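Local coordinates for protein Exo beta-1,2-glucooligosaccharide sophorohydrolase (non-reducing end) (Parabacteroides distasonis ATCC 8503, PDB 5Z06) that hydrolyses linear beta-1,2-glucan and beta-1,2-glucooligosaccharides of four or more units, releasing sophorose from the non-reducing end, at residues A[536-541]-A[617-622]. Numbering follows the deposited sequence.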
ATOM      1  N   PHE A 536       1.141 -15.853  -1.772  1.00 26.73           N
ATOM      2  CA  PHE A 536       1.038 -17.181  -1.197  1.00 27.83           C
ATOM      3  C   PHE A 536       2.395 -17.818  -0.859  1.00 27.95           C
ATOM      4  O   PHE A 536       2.504 -18.516   0.157  1.00 27.48           O
ATOM      5  CB  PHE A 536       0.232 -18.092  -2.125  1.00 28.73           C
ATOM      6  CG  PHE A 536      -1.251 -17.820  -2.146  1.00 27.14           C
ATOM      7  CD1 PHE A 536      -1.831 -16.696  -1.542  1.00 27.29           C
ATOM      8  CD2 PHE A 536      -2.076 -18.702  -2.810  1.00 28.22           C
ATOM      9  CE1 PHE A 536      -3.194 -16.500  -1.593  1.00 27.18           C
ATOM     10  CE2 PHE A 536      -3.441 -18.509  -2.853  1.00 27.63           C
ATOM     11  CZ  PHE A 536      -4.000 -17.406  -2.233  1.00 26.34           C
ATOM     12  N   ILE A 537       3.414 -17.578  -1.682  1.00 25.86           N
ATOM     13  CA  ILE A 537       4.752 -18.087  -1.380  1.00 27.21           C
ATOM     14  C   ILE A 537       5.617 -17.175  -0.486  1.00 27.07           C
ATOM     15  O   ILE A 537       6.792 -17.438  -0.267  1.00 28.10           O
ATOM     16  CB  ILE A 537       5.516 -18.496  -2.659  1.00 26.83           C
ATOM     17  CG1 ILE A 537       5.862 -17.279  -3.533  1.00 26.21           C
ATOM     18  CG2 ILE A 537       4.694 -19.506  -3.428  1.00 25.87           C
ATOM     19  CD1 ILE A 537       6.978 -17.544  -4.491  1.00 26.71           C
ATOM     20  N   HIS A 538       5.019 -16.116   0.040  1.00 28.22           N
ATOM     21  CA  HIS A 538       5.719 -15.145   0.848  1.00 27.30           C
ATOM     22  C   HIS A 538       5.320 -15.285   2.303  1.00 27.80           C
ATOM     23  O   HIS A 538       6.143 -15.672   3.123  1.00 25.15           O
ATOM     24  CB  HIS A 538       5.422 -13.722   0.364  1.00 27.17           C
ATOM     25  CG  HIS A 538       5.869 -13.473  -1.035  1.00 26.56           C
ATOM     26  ND1 HIS A 538       5.325 -12.481  -1.822  1.00 26.43           N
ATOM     27  CD2 HIS A 538       6.796 -14.103  -1.798  1.00 26.71           C
ATOM     28  CE1 HIS A 538       5.870 -12.536  -3.026  1.00 27.33           C
ATOM     29  NE2 HIS A 538       6.779 -13.498  -3.032  1.00 28.70           N
ATOM     30  N   TYR A 539       4.047 -15.020   2.597  1.00 27.36           N
ATOM     31  CA  TYR A 539       3.619 -14.733   3.965  1.00 27.23           C
ATOM     32  C   TYR A 539       3.896 -15.862   4.936  1.00 26.16           C
ATOM     33  O   TYR A 539       4.419 -15.621   6.009  1.00 28.37           O
ATOM     34  CB  TYR A 539       2.146 -14.405   4.017  1.00 25.77           C
ATOM     35  CG  TYR A 539       1.708 -13.148   3.306  1.00 26.43           C
ATOM     36  CD1 TYR A 539       2.603 -12.264   2.735  1.00 26.70           C
ATOM     37  CD2 TYR A 539       0.362 -12.817   3.281  1.00 27.53           C
ATOM     38  CE1 TYR A 539       2.159 -11.112   2.117  1.00 27.54           C
ATOM     39  CE2 TYR A 539      -0.088 -11.663   2.680  1.00 27.97           C
ATOM     40  CZ  TYR A 539       0.809 -10.821   2.081  1.00 27.63           C
ATOM     41  OH  TYR A 539       0.339  -9.676   1.483  1.00 27.86           O
ATOM     42  N   SER A 540       3.558 -17.086   4.547  1.00 26.14           N
ATOM     43  CA  SER A 540       3.813 -18.258   5.395  1.00 26.18           C
ATOM     44  C   SER A 540       5.268 -18.706   5.391  1.00 25.41           C
ATOM     45  O   SER A 540       5.605 -19.699   6.057  1.00 24.21           O
ATOM     46  CB  SER A 540       2.921 -19.454   4.995  1.00 24.91           C
ATOM     47  OG  SER A 540       1.619 -19.285   5.492  1.00 24.57           O
ATOM     48  N   TYR A 541       6.108 -18.013   4.628  1.00 25.35           N
ATOM     49  CA  TYR A 541       7.476 -18.416   4.383  1.00 25.29           C
ATOM     50  C   TYR A 541       8.467 -17.313   4.699  1.00 25.21           C
ATOM     51  O   TYR A 541       9.610 -17.323   4.213  1.00 24.29           O
ATOM     52  CB  TYR A 541       7.613 -18.934   2.937  1.00 25.49           C
ATOM     53  CG  TYR A 541       6.529 -19.945   2.696  1.00 25.84           C
ATOM     54  CD1 TYR A 541       6.604 -21.225   3.266  1.00 26.09           C
ATOM     55  CD2 TYR A 541       5.380 -19.609   2.001  1.00 25.48           C
ATOM     56  CE1 TYR A 541       5.584 -22.131   3.119  1.00 24.32           C
ATOM     57  CE2 TYR A 541       4.358 -20.523   1.847  1.00 25.97           C
ATOM     58  CZ  TYR A 541       4.471 -21.781   2.412  1.00 26.05           C
ATOM     59  OH  TYR A 541       3.439 -22.665   2.257  1.00 25.03           O
ATOM     60  N   LEU A 617       9.661  -8.986  -5.641  1.00 25.72           N
ATOM     61  CA  LEU A 617      10.715  -8.594  -4.721  1.00 26.41           C
ATOM     62  C   LEU A 617      10.768  -9.501  -3.515  1.00 28.34           C
ATOM     63  O   LEU A 617      11.843  -9.907  -3.091  1.00 32.87           O
ATOM     64  CB  LEU A 617      10.546  -7.145  -4.316  1.00 25.51           C
ATOM     65  CG  LEU A 617      10.661  -6.195  -5.513  1.00 25.39           C
ATOM     66  CD1 LEU A 617      10.218  -4.816  -5.079  1.00 24.59           C
ATOM     67  CD2 LEU A 617      12.071  -6.176  -6.073  1.00 25.92           C
ATOM     68  N   ALA A 618       9.611  -9.866  -2.982  1.00 27.84           N
ATOM     69  CA  ALA A 618       9.572 -10.787  -1.854  1.00 27.41           C
ATOM     70  C   ALA A 618       9.777 -12.238  -2.299  1.00 26.59           C
ATOM     71  O   ALA A 618       9.807 -13.144  -1.474  1.00 25.47           O
ATOM     72  CB  ALA A 618       8.272 -10.630  -1.083  1.00 27.76           C
ATOM     73  N   SER A 619       9.880 -12.456  -3.611  1.00 26.49           N
ATOM     74  CA  SER A 619      10.236 -13.748  -4.151  1.00 25.13           C
ATOM     75  C   SER A 619      11.732 -13.966  -4.232  1.00 24.12           C
ATOM     76  O   SER A 619      12.155 -15.029  -4.656  1.00 22.76           O
ATOM     77  CB  SER A 619       9.585 -13.954  -5.520  1.00 24.85           C
ATOM     78  OG  SER A 619       8.182 -13.995  -5.369  1.00 24.13           O
ATOM     79  N   PHE A 620      12.530 -12.979  -3.828  1.00 24.92           N
ATOM     80  CA  PHE A 620      13.984 -13.088  -3.870  1.00 26.70           C
ATOM     81  C   PHE A 620      14.609 -14.456  -3.561  1.00 26.87           C
ATOM     82  O   PHE A 620      15.393 -14.960  -4.372  1.00 27.60           O
ATOM     83  CB  PHE A 620      14.656 -12.017  -2.998  1.00 28.40           C
ATOM     84  CG  PHE A 620      15.396 -11.025  -3.795  1.00 28.94           C
ATOM     85  CD1 PHE A 620      16.646 -11.340  -4.282  1.00 31.10           C
ATOM     86  CD2 PHE A 620      14.802  -9.823  -4.168  1.00 29.96           C
ATOM     87  CE1 PHE A 620      17.332 -10.458  -5.090  1.00 31.31           C
ATOM     88  CE2 PHE A 620      15.477  -8.930  -4.969  1.00 30.63           C
ATOM     89  CZ  PHE A 620      16.738  -9.250  -5.429  1.00 32.73           C
ATOM     90  N   PRO A 621      14.255 -15.079  -2.428  1.00 26.52           N
ATOM     91  CA  PRO A 621      14.945 -16.344  -2.081  1.00 27.95           C
ATOM     92  C   PRO A 621      14.700 -17.458  -3.063  1.00 27.75           C
ATOM     93  O   PRO A 621      15.500 -18.358  -3.151  1.00 30.57           O
ATOM     94  CB  PRO A 621      14.357 -16.727  -0.731  1.00 27.71           C
ATOM     95  CG  PRO A 621      13.600 -15.562  -0.264  1.00 28.11           C
ATOM     96  CD  PRO A 621      13.253 -14.706  -1.431  1.00 27.45           C
ATOM     97  N   TYR A 622      13.569 -17.387  -3.763  1.00 27.12           N
ATOM     98  CA  TYR A 622      13.203 -18.351  -4.754  1.00 27.01           C
ATOM     99  C   TYR A 622      13.830 -18.096  -6.109  1.00 28.31           C
ATOM    100  O   TYR A 622      14.313 -19.010  -6.749  1.00 30.57           O
ATOM    101  CB  TYR A 622      11.711 -18.329  -4.939  1.00 24.76           C
ATOM    102  CG  TYR A 622      10.940 -18.550  -3.684  1.00 25.14           C
ATOM    103  CD1 TYR A 622      10.940 -19.796  -3.056  1.00 23.52           C
ATOM    104  CD2 TYR A 622      10.181 -17.534  -3.124  1.00 23.24           C
ATOM    105  CE1 TYR A 622      10.219 -20.004  -1.902  1.00 22.46           C
ATOM    106  CE2 TYR A 622       9.434 -17.750  -1.992  1.00 23.02           C
ATOM    107  CZ  TYR A 622       9.455 -18.990  -1.379  1.00 23.27           C
ATOM    108  OH  TYR A 622       8.691 -19.233  -0.246  1.00 23.88           O
TER
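The imidazole of H538 has the methyl of A618 over the centre of one face and the hydroxyl of S619 at its edge. A618 CB stands 3.5 Å from the centroid of the H538 ring, 7° off its normal, a CH-pi contact. In the plane of the ring, H538 NE2 donates a nearly straight hydrogen bond to S619 OG (2.8 Å, 169°). That hydroxyl is also hydrogen-bonded to G615 O, one turn back, so the serine ties the imidazole to helix 614-617. The methyl on the face and the bond at the edge together restrict how the imidazole can tilt and turn against the type I turn from L617 to F620. The phenol ring of Y622 has I537 O near its plane at the hydroxyl end, and Y622 OH donates to I537 O over 2.6 Å, in the plane of the carbonyl. I537 CG1 lies between its own backbone N and carbonyl carbon (chi1 68°), and its side chain runs antiparallel alongside the phenol, bringing I537 CD1 within 3.5 Å of Y622 CD2. Beyond the bond, Y622 OH rests 3.4 Å from Y541 CB, the two tyrosine side chains crossing at about a right angle. N560 ND2 is a second partner of this buried hydroxyl. The contact joins two loops of the glycoamylase-like region, consistent with the (alpha/alpha)6-barrel domain of GH144 enzymes: one between strand 522-523 and helix 556-573, the other between helices 614-617 and 624-636. Helix 556-573 packs on I537 through N560, M563 and A564, P670 of helix 665-680 touches A618, and S627 of helix 624-636 meets S619.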